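Local coordinates for protein aspartate aminotransferase, cytoplasmic (Schizosaccharomyces pombe 972h-, PDB 6JPK) that catalyses the reversible, pyridoxal 5'-phosphate-dependent transfer of an amino group from L-aspartate to 2-oxoglutarate, giving oxaloacetate and L-glutamate, and works as a homodimer, at residues E372-Y377 with F401-R406; T154-D159 with S164-G169. The protein carries 1 engineered substitution. One frame throughout, in Å; residues are numbered along the deposited sequence.

Interaction 1 of 2, residues E372-Y377 with F401-R406; sequences ERYHLY and FNHAVR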
ATOM      1  N   GLU A 372     -37.341  -2.653  -5.430  1.00 11.07           N
ATOM      2  CA  GLU A 372     -38.426  -3.283  -4.684  1.00 11.52           C
ATOM      3  C   GLU A 372     -39.219  -4.274  -5.530  1.00 11.90           C
ATOM      4  O   GLU A 372     -39.658  -5.310  -5.023  1.00 17.77           O
ATOM      5  CB  GLU A 372     -39.357  -2.204  -4.115  1.00 17.64           C
ATOM      6  CG  GLU A 372     -38.705  -1.411  -2.996  1.00 21.54           C
ATOM      7  CD  GLU A 372     -39.561  -0.264  -2.498  1.00 30.97           C
ATOM      8  OE1 GLU A 372     -40.754  -0.187  -2.866  1.00 33.25           O
ATOM      9  OE2 GLU A 372     -39.027   0.569  -1.736  1.00 33.66           O
ATOM     10  N   ARG A 373     -39.434  -3.981  -6.810  1.00 11.91           N
ATOM     11  CA  ARG A 373     -40.272  -4.846  -7.633  1.00 12.33           C
ATOM     12  C   ARG A 373     -39.488  -5.843  -8.481  1.00 12.37           C
ATOM     13  O   ARG A 373     -40.061  -6.849  -8.907  1.00 12.61           O
ATOM     14  CB  ARG A 373     -41.166  -4.003  -8.550  1.00 12.53           C
ATOM     15  CG  ARG A 373     -42.052  -3.001  -7.795  1.00 20.19           C
ATOM     16  CD  ARG A 373     -43.295  -3.672  -7.237  1.00 21.99           C
ATOM     17  NE  ARG A 373     -44.092  -4.281  -8.303  1.00 28.07           N
ATOM     18  CZ  ARG A 373     -45.052  -3.660  -8.993  1.00 28.83           C
ATOM     19  NH1 ARG A 373     -45.355  -2.388  -8.739  1.00 27.49           N
ATOM     20  NH2 ARG A 373     -45.708  -4.313  -9.947  1.00 26.03           N
ATOM     21  N   TYR A 374     -38.206  -5.587  -8.757  1.00 11.75           N
ATOM     22  CA  TYR A 374     -37.408  -6.512  -9.556  1.00 11.67           C
ATOM     23  C   TYR A 374     -36.112  -6.936  -8.876  1.00 11.32           C
ATOM     24  O   TYR A 374     -35.327  -7.681  -9.482  1.00 11.23           O
ATOM     25  CB  TYR A 374     -37.110  -5.895 -10.934  1.00 11.50           C
ATOM     26  CG  TYR A 374     -38.366  -5.744 -11.772  1.00 11.92           C
ATOM     27  CD1 TYR A 374     -39.210  -4.647 -11.608  1.00 12.02           C
ATOM     28  CD2 TYR A 374     -38.721  -6.715 -12.713  1.00 13.74           C
ATOM     29  CE1 TYR A 374     -40.375  -4.510 -12.365  1.00 12.44           C
ATOM     30  CE2 TYR A 374     -39.890  -6.592 -13.476  1.00 15.84           C
ATOM     31  CZ  TYR A 374     -40.708  -5.485 -13.294  1.00 16.62           C
ATOM     32  OH  TYR A 374     -41.854  -5.353 -14.048  1.00 18.03           O
ATOM     33  N   HIS A 375     -35.867  -6.482  -7.642  1.00 11.14           N
ATOM     34  CA  HIS A 375     -34.732  -6.924  -6.833  1.00 10.88           C
ATOM     35  C   HIS A 375     -33.405  -6.643  -7.529  1.00 12.85           C
ATOM     36  O   HIS A 375     -32.465  -7.442  -7.456  1.00 11.24           O
ATOM     37  CB  HIS A 375     -34.881  -8.404  -6.479  1.00 11.21           C
ATOM     38  CG  HIS A 375     -36.240  -8.727  -5.948  1.00 11.70           C
ATOM     39  ND1 HIS A 375     -36.579  -8.541  -4.625  1.00 13.60           N
ATOM     40  CD2 HIS A 375     -37.374  -9.115  -6.577  1.00 13.24           C
ATOM     41  CE1 HIS A 375     -37.852  -8.859  -4.452  1.00 17.23           C
ATOM     42  NE2 HIS A 375     -38.358  -9.208  -5.622  1.00 15.51           N
ATOM     43  N   LEU A 376     -33.339  -5.508  -8.225  1.00 10.91           N
ATOM     44  CA  LEU A 376     -32.104  -5.003  -8.816  1.00  9.83           C
ATOM     45  C   LEU A 376     -31.481  -4.005  -7.861  1.00  9.51           C
ATOM     46  O   LEU A 376     -32.154  -3.063  -7.427  1.00 11.89           O
ATOM     47  CB  LEU A 376     -32.355  -4.310 -10.155  1.00  9.83           C
ATOM     48  CG  LEU A 376     -33.214  -5.046 -11.170  1.00 10.55           C
ATOM     49  CD1 LEU A 376     -33.223  -4.245 -12.441  1.00 10.16           C
ATOM     50  CD2 LEU A 376     -32.668  -6.453 -11.409  1.00 12.16           C
ATOM     51  N   TYR A 377     -30.190  -4.185  -7.575  1.00  9.21           N
ATOM     52  CA  TYR A 377     -29.475  -3.380  -6.591  1.00  9.28           C
ATOM     53  C   TYR A 377     -28.398  -2.551  -7.296  1.00  9.83           C
ATOM     54  O   TYR A 377     -27.406  -3.095  -7.793  1.00  8.43           O
ATOM     55  CB  TYR A 377     -28.901  -4.288  -5.499  1.00  8.93           C
ATOM     56  CG  TYR A 377     -30.025  -4.807  -4.617  1.00 13.32           C
ATOM     57  CD1 TYR A 377     -30.810  -5.906  -5.002  1.00 10.84           C
ATOM     58  CD2 TYR A 377     -30.347  -4.152  -3.440  1.00 16.05           C
ATOM     59  CE1 TYR A 377     -31.854  -6.342  -4.203  1.00 10.00           C
ATOM     60  CE2 TYR A 377     -31.368  -4.575  -2.646  1.00  9.67           C
ATOM     61  CZ  TYR A 377     -32.124  -5.657  -3.025  1.00 10.50           C
ATOM     62  OH  TYR A 377     -33.151  -6.029  -2.197  1.00 11.12           O
ATOM     63  N   PHE A 401     -36.418  -1.950 -16.114  1.00 11.04           N
ATOM     64  CA  PHE A 401     -36.250  -0.573 -16.565  1.00 10.88           C
ATOM     65  C   PHE A 401     -37.484  -0.106 -17.327  1.00 11.46           C
ATOM     66  O   PHE A 401     -37.996   0.997 -17.091  1.00 13.21           O
ATOM     67  CB  PHE A 401     -35.001  -0.438 -17.446  1.00 10.59           C
ATOM     68  CG  PHE A 401     -33.681  -0.526 -16.693  1.00 12.00           C
ATOM     69  CD1 PHE A 401     -33.628  -0.915 -15.364  1.00 10.06           C
ATOM     70  CD2 PHE A 401     -32.494  -0.197 -17.327  1.00 14.73           C
ATOM     71  CE1 PHE A 401     -32.415  -0.997 -14.682  1.00 12.30           C
ATOM     72  CE2 PHE A 401     -31.270  -0.277 -16.652  1.00 16.63           C
ATOM     73  CZ  PHE A 401     -31.234  -0.670 -15.326  1.00 13.12           C
ATOM     74  N   ASN A 402     -37.970  -0.934 -18.253  1.00 11.63           N
ATOM     75  CA  ASN A 402     -39.146  -0.569 -19.033  1.00 12.06           C
ATOM     76  C   ASN A 402     -40.320  -0.256 -18.118  1.00 13.12           C
ATOM     77  O   ASN A 402     -40.970   0.789 -18.249  1.00 13.54           O
ATOM     78  CB  ASN A 402     -39.500  -1.698 -20.000  1.00 12.43           C
ATOM     79  CG  ASN A 402     -40.794  -1.443 -20.753  1.00 12.94           C
ATOM     80  OD1 ASN A 402     -40.883  -0.513 -21.551  1.00 12.97           O
ATOM     81  ND2 ASN A 402     -41.801  -2.272 -20.507  1.00 13.37           N
ATOM     82  N   HIS A 403     -40.580  -1.141 -17.154  1.00 12.83           N
ATOM     83  CA  HIS A 403     -41.700  -0.939 -16.239  1.00 13.86           C
ATOM     84  C   HIS A 403     -41.496   0.317 -15.394  1.00 12.44           C
ATOM     85  O   HIS A 403     -42.410   1.134 -15.238  1.00 12.67           O
ATOM     86  CB  HIS A 403     -41.852  -2.177 -15.359  1.00 15.41           C
ATOM     87  CG  HIS A 403     -43.123  -2.223 -14.574  1.00 15.14           C
ATOM     88  ND1 HIS A 403     -43.477  -3.311 -13.806  1.00 15.01           N
ATOM     89  CD2 HIS A 403     -44.121  -1.318 -14.434  1.00 16.21           C
ATOM     90  CE1 HIS A 403     -44.640  -3.073 -13.222  1.00 18.47           C
ATOM     91  NE2 HIS A 403     -45.050  -1.867 -13.583  1.00 16.49           N
ATOM     92  N   ALA A 404     -40.295   0.486 -14.843  1.00 11.94           N
ATOM     93  CA  ALA A 404     -40.016   1.619 -13.961  1.00 12.35           C
ATOM     94  C   ALA A 404     -40.201   2.951 -14.687  1.00 16.14           C
ATOM     95  O   ALA A 404     -40.819   3.883 -14.157  1.00 11.87           O
ATOM     96  CB  ALA A 404     -38.596   1.503 -13.399  1.00 11.21           C
ATOM     97  N   VAL A 405     -39.674   3.059 -15.902  1.00 11.64           N
ATOM     98  CA  VAL A 405     -39.768   4.310 -16.644  1.00 11.68           C
ATOM     99  C   VAL A 405     -41.212   4.599 -17.047  1.00 15.91           C
ATOM    100  O   VAL A 405     -41.677   5.742 -16.956  1.00 17.47           O
ATOM    101  CB  VAL A 405     -38.830   4.270 -17.861  1.00 12.19           C
ATOM    102  CG1 VAL A 405     -39.126   5.439 -18.823  1.00 11.89           C
ATOM    103  CG2 VAL A 405     -37.392   4.308 -17.383  1.00 10.99           C
ATOM    104  N   ARG A 406     -41.947   3.576 -17.494  1.00 12.53           N
ATOM    105  CA  ARG A 406     -43.341   3.775 -17.875  1.00 18.28           C
ATOM    106  C   ARG A 406     -44.199   4.140 -16.673  1.00 17.82           C
ATOM    107  O   ARG A 406     -45.138   4.934 -16.790  1.00 14.82           O
ATOM    108  CB  ARG A 406     -43.897   2.515 -18.538  1.00 15.35           C
ATOM    109  CG  ARG A 406     -43.415   2.287 -19.946  1.00 16.54           C
ATOM    110  CD  ARG A 406     -43.872   0.932 -20.442  1.00 13.75           C
ATOM    111  NE  ARG A 406     -43.490   0.682 -21.834  1.00 18.79           N
ATOM    112  CZ  ARG A 406     -44.177   1.132 -22.879  1.00 21.63           C
ATOM    113  NH1 ARG A 406     -45.258   1.874 -22.685  1.00 19.73           N
ATOM    114  NH2 ARG A 406     -43.782   0.856 -24.115  1.00 22.15           N
TER

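Interaction 2 of 2, residues T154-D159 with S164-G169; sequences TYPYWD and SFDYEG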
ATOM      1  N   THR A 154     -15.420  21.383  -9.047  1.00  8.60           N
ATOM      2  CA  THR A 154     -15.858  20.428 -10.055  1.00 11.43           C
ATOM      3  C   THR A 154     -16.029  21.126 -11.399  1.00 10.87           C
ATOM      4  O   THR A 154     -16.191  22.348 -11.482  1.00  9.46           O
ATOM      5  CB  THR A 154     -17.170  19.696  -9.669  1.00 10.93           C
ATOM      6  OG1 THR A 154     -18.267  20.598  -9.739  1.00 10.94           O
ATOM      7  CG2 THR A 154     -17.108  19.130  -8.249  1.00 12.26           C
ATOM      8  N   TYR A 155     -15.942  20.328 -12.459  1.00  8.90           N
ATOM      9  CA  TYR A 155     -16.409  20.767 -13.753  1.00 10.44           C
ATOM     10  C   TYR A 155     -17.604  19.920 -14.174  1.00 10.72           C
ATOM     11  O   TYR A 155     -17.686  18.744 -13.801  1.00  9.96           O
ATOM     12  CB  TYR A 155     -15.308  20.702 -14.828  1.00 10.97           C
ATOM     13  CG  TYR A 155     -14.579  19.379 -14.988  1.00  8.58           C
ATOM     14  CD1 TYR A 155     -14.994  18.447 -15.931  1.00  8.13           C
ATOM     15  CD2 TYR A 155     -13.448  19.087 -14.226  1.00  8.08           C
ATOM     16  CE1 TYR A 155     -14.327  17.246 -16.095  1.00  7.86           C
ATOM     17  CE2 TYR A 155     -12.777  17.882 -14.377  1.00  7.81           C
ATOM     18  CZ  TYR A 155     -13.208  16.974 -15.326  1.00  8.36           C
ATOM     19  OH  TYR A 155     -12.539  15.785 -15.493  1.00  7.48           O
ATOM     20  N   PRO A 156     -18.579  20.511 -14.862  1.00 11.71           N
ATOM     21  CA  PRO A 156     -19.757  19.743 -15.302  1.00 12.82           C
ATOM     22  C   PRO A 156     -19.351  18.609 -16.233  1.00 12.83           C
ATOM     23  O   PRO A 156     -18.403  18.736 -17.015  1.00  8.78           O
ATOM     24  CB  PRO A 156     -20.609  20.788 -16.038  1.00 12.74           C
ATOM     25  CG  PRO A 156     -20.138  22.103 -15.514  1.00 14.42           C
ATOM     26  CD  PRO A 156     -18.677  21.932 -15.217  1.00 10.41           C
ATOM     27  N   TYR A 157     -20.065  17.484 -16.138  1.00 11.29           N
ATOM     28  CA  TYR A 157     -19.724  16.350 -16.991  1.00 12.70           C
ATOM     29  C   TYR A 157     -20.954  15.627 -17.540  1.00 11.17           C
ATOM     30  O   TYR A 157     -21.042  15.374 -18.744  1.00  9.47           O
ATOM     31  CB  TYR A 157     -18.822  15.357 -16.243  1.00  7.86           C
ATOM     32  CG  TYR A 157     -18.090  14.469 -17.210  1.00  9.15           C
ATOM     33  CD1 TYR A 157     -18.635  13.253 -17.618  1.00  9.76           C
ATOM     34  CD2 TYR A 157     -16.882  14.871 -17.768  1.00  7.76           C
ATOM     35  CE1 TYR A 157     -17.984  12.451 -18.538  1.00  9.82           C
ATOM     36  CE2 TYR A 157     -16.217  14.073 -18.695  1.00 10.77           C
ATOM     37  CZ  TYR A 157     -16.770  12.863 -19.073  1.00 10.17           C
ATOM     38  OH  TYR A 157     -16.120  12.063 -19.990  1.00  9.44           O
ATOM     39  N   TRP A 158     -21.899  15.273 -16.681  1.00 12.40           N
ATOM     40  CA  TRP A 158     -23.101  14.577 -17.122  1.00 13.46           C
ATOM     41  C   TRP A 158     -24.184  15.597 -17.447  1.00 12.27           C
ATOM     42  O   TRP A 158     -24.593  16.368 -16.581  1.00 12.11           O
ATOM     43  CB  TRP A 158     -23.587  13.597 -16.054  1.00  8.18           C
ATOM     44  CG  TRP A 158     -24.848  12.814 -16.414  1.00 10.88           C
ATOM     45  CD1 TRP A 158     -26.078  12.896 -15.805  1.00 10.46           C
ATOM     46  CD2 TRP A 158     -24.980  11.823 -17.444  1.00  8.32           C
ATOM     47  NE1 TRP A 158     -26.958  12.014 -16.400  1.00  8.59           N
ATOM     48  CE2 TRP A 158     -26.306  11.344 -17.401  1.00 11.05           C
ATOM     49  CE3 TRP A 158     -24.099  11.282 -18.386  1.00 10.18           C
ATOM     50  CZ2 TRP A 158     -26.771  10.353 -18.271  1.00  8.59           C
ATOM     51  CZ3 TRP A 158     -24.561  10.304 -19.248  1.00  8.79           C
ATOM     52  CH2 TRP A 158     -25.887   9.854 -19.188  1.00  8.50           C
ATOM     53  N   ASP A 159     -24.643  15.593 -18.694  1.00 14.44           N
ATOM     54  CA  ASP A 159     -25.794  16.384 -19.133  1.00 14.08           C
ATOM     55  C   ASP A 159     -27.012  15.470 -19.026  1.00 13.07           C
ATOM     56  O   ASP A 159     -27.254  14.642 -19.904  1.00 11.44           O
ATOM     57  CB  ASP A 159     -25.558  16.890 -20.557  1.00 15.21           C
ATOM     58  CG  ASP A 159     -26.763  17.615 -21.159  1.00 19.36           C
ATOM     59  OD1 ASP A 159     -27.877  17.603 -20.583  1.00 18.42           O
ATOM     60  OD2 ASP A 159     -26.583  18.208 -22.244  1.00 18.90           O
ATOM     61  N   SER A 164     -25.780  12.759 -21.980  1.00 12.15           N
ATOM     62  CA  SER A 164     -24.545  12.837 -22.747  1.00  9.00           C
ATOM     63  C   SER A 164     -23.514  13.615 -21.942  1.00 11.60           C
ATOM     64  O   SER A 164     -23.772  14.052 -20.812  1.00  8.75           O
ATOM     65  CB  SER A 164     -24.790  13.495 -24.103  1.00 16.18           C
ATOM     66  OG  SER A 164     -25.297  14.810 -23.908  1.00 19.47           O
ATOM     67  N   PHE A 165     -22.340  13.779 -22.547  1.00  8.76           N
ATOM     68  CA  PHE A 165     -21.244  14.537 -21.961  1.00 10.35           C
ATOM     69  C   PHE A 165     -21.526  16.031 -22.100  1.00  9.75           C
ATOM     70  O   PHE A 165     -21.804  16.519 -23.199  1.00  9.51           O
ATOM     71  CB  PHE A 165     -19.928  14.143 -22.650  1.00  8.87           C
ATOM     72  CG  PHE A 165     -18.775  15.118 -22.438  1.00  8.52           C
ATOM     73  CD1 PHE A 165     -18.429  15.564 -21.171  1.00  8.38           C
ATOM     74  CD2 PHE A 165     -18.018  15.546 -23.517  1.00  8.69           C
ATOM     75  CE1 PHE A 165     -17.367  16.457 -20.989  1.00 10.15           C
ATOM     76  CE2 PHE A 165     -16.942  16.434 -23.346  1.00 11.26           C
ATOM     77  CZ  PHE A 165     -16.623  16.895 -22.083  1.00  8.59           C
ATOM     78  N   ASP A 166     -21.456  16.752 -20.977  1.00  8.88           N
ATOM     79  CA  ASP A 166     -21.698  18.197 -20.949  1.00  9.15           C
ATOM     80  C   ASP A 166     -20.425  18.928 -21.388  1.00  9.21           C
ATOM     81  O   ASP A 166     -19.703  19.551 -20.605  1.00  9.17           O
ATOM     82  CB  ASP A 166     -22.157  18.626 -19.560  1.00 10.84           C
ATOM     83  CG  ASP A 166     -22.631  20.068 -19.519  1.00 13.96           C
ATOM     84  OD1 ASP A 166     -22.487  20.781 -20.541  1.00 14.55           O
ATOM     85  OD2 ASP A 166     -23.138  20.492 -18.453  1.00 12.78           O
ATOM     86  N   TYR A 167     -20.162  18.836 -22.687  1.00  9.34           N
ATOM     87  CA  TYR A 167     -18.964  19.437 -23.267  1.00 13.60           C
ATOM     88  C   TYR A 167     -18.911  20.944 -23.021  1.00 13.05           C
ATOM     89  O   TYR A 167     -17.876  21.483 -22.609  1.00  9.71           O
ATOM     90  CB  TYR A 167     -18.930  19.121 -24.762  1.00  9.60           C
ATOM     91  CG  TYR A 167     -17.974  19.947 -25.568  1.00 13.49           C
ATOM     92  CD1 TYR A 167     -16.596  19.789 -25.430  1.00 14.94           C
ATOM     93  CD2 TYR A 167     -18.445  20.881 -26.484  1.00 20.67           C
ATOM     94  CE1 TYR A 167     -15.709  20.551 -26.186  1.00 17.01           C
ATOM     95  CE2 TYR A 167     -17.571  21.648 -27.244  1.00 23.26           C
ATOM     96  CZ  TYR A 167     -16.209  21.475 -27.096  1.00 21.90           C
ATOM     97  OH  TYR A 167     -15.353  22.240 -27.855  1.00 23.11           O
ATOM     98  N   GLU A 168     -20.016  21.645 -23.280  1.00 12.34           N
ATOM     99  CA  GLU A 168     -19.995  23.102 -23.152  1.00 13.71           C
ATOM    100  C   GLU A 168     -19.811  23.535 -21.700  1.00 13.34           C
ATOM    101  O   GLU A 168     -19.120  24.521 -21.428  1.00 13.69           O
ATOM    102  CB  GLU A 168     -21.273  23.708 -23.736  1.00 19.25           C
ATOM    103  CG  GLU A 168     -21.448  23.494 -25.252  1.00 29.34           C
ATOM    104  CD  GLU A 168     -20.449  24.273 -26.112  1.00 37.05           C
ATOM    105  OE1 GLU A 168     -19.902  25.298 -25.645  1.00 40.09           O
ATOM    106  OE2 GLU A 168     -20.220  23.858 -27.271  1.00 40.27           O
ATOM    107  N   GLY A 169     -20.417  22.813 -20.754  1.00 10.03           N
ATOM    108  CA  GLY A 169     -20.206  23.132 -19.348  1.00 11.77           C
ATOM    109  C   GLY A 169     -18.778  22.889 -18.886  1.00  9.80           C
ATOM    110  O   GLY A 169     -18.202  23.709 -18.162  1.00 11.27           O
TER
HETATM  111  O   HOH W   1     -24.146  19.103 -16.484  1.00 23.79           O
HETATM  112  O   HOH W   2     -24.277  17.920 -23.525  1.00 24.59           O

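Interaction 1 of 2, residues E372-Y377 with F401-R406
Tyr-374 and His-403 supply the polar part of this contact through a short hydrogen bond, 2.6 Å from Tyr-374 OH to His-403 ND1; either partner could be the donor. Tyr-374 OH lies near the plane of the imidazole and His-403 ND1 near that of the phenol ring, yet the two planes stand at 84°, so the rings meet rim to rim. A long phenol suits this place because it carries a hydroxyl across the gap between the backbones; the imidazole turns out to meet it with CG anti to the backbone N (chi1 -168°). The charged neighbour is Arg-373, whose chain bends at chi2 and chi3 and brings NH2 to 3.7 Å from His-403 CE1, guanidinium and ring nearly perpendicular. This nearby positive charge would probably disfavour protonation of the histidine. The apolar part is a lighter touch, Leu-376 CD1 at 4.0 Å from Phe-401 CE1; both side chains are buried, where groups with no polar ends to satisfy fit well. Phe-369 packs edge-to-face with His-403, and Phe-401 also rests on Cys-370. The contact thus joins the C-terminal end of helix 364-374, and strand 376-377, to helix 394-407; that strand pairs in parallel with strand 33-34.

Interaction 2 of 2, residues T154-D159 with S164-G169
Tyr-157 and Phe-165 meet through their rings. The tyrosine CB points away from segment 164-169, but CG lies anti to the backbone N (chi1 -160°), and the ring swings back. CG is 4.1 Å from Phe-165 CD1; CD2 and CE2 run beside Phe-165 CE1, with CE2 at 3.5 Å, while CE1 and CZ come near Phe-165 CD1, CZ at 3.8 Å. Phe-165 CD1 sits over the ring centre, the planes inclined at 42°. At the tip, OH is hydrogen-bonded to Ile-195 O, so a tyrosine suits a buried site with a carbonyl at its far end. A leucine here would probably leave that carbonyl without its hydroxyl partner and Phe-165 without a flat surface to lie against.

The backbones form an antiparallel hairpin: Asp-159 N gives Ser-164 O a bond of 2.8 Å, and Ser-164 N returns a longer one to Asp-159 O. Asp-166 N donates almost straight to Tyr-157 O, while its carboxylate N-caps helix 167-176 through OD1, 2.9 Å from Gly-169 N. One water donates to both Asp-159 OD2 and Phe-165 O, and another lies between Trp-158 O and Asp-166 OD2. Pro-156 packs on Gly-169, where a CB would clash. Strand 164-165 is the outermost strand of the large sheet within this chain, beside strand 152-159, and Phe-165 also packs on helix 199-211.

Overall arrangement
Both contacts are partly buried and made within one chain, but they join different elements. Interaction 1 lies toward the periphery, its centre about 28 Å from that of the chain, and ties a helix end and a short strand to the helix near the C-terminus; side chains alone bridge the gap, burying 196 Å². Interaction 2, its centre about 18 Å from that of the chain, is a local hairpin where backbone hydrogen bonds, water bridges and side-chain packing combine, and 456 Å² is buried. In interaction 1, which includes an exposed arginine, the tyrosine hydroxyl bonds across; in interaction 2, with no exposed residue touching, the tyrosine ring face packs and its hydroxyl bonds outside both segments. Their nearest atoms are about 12 Å apart.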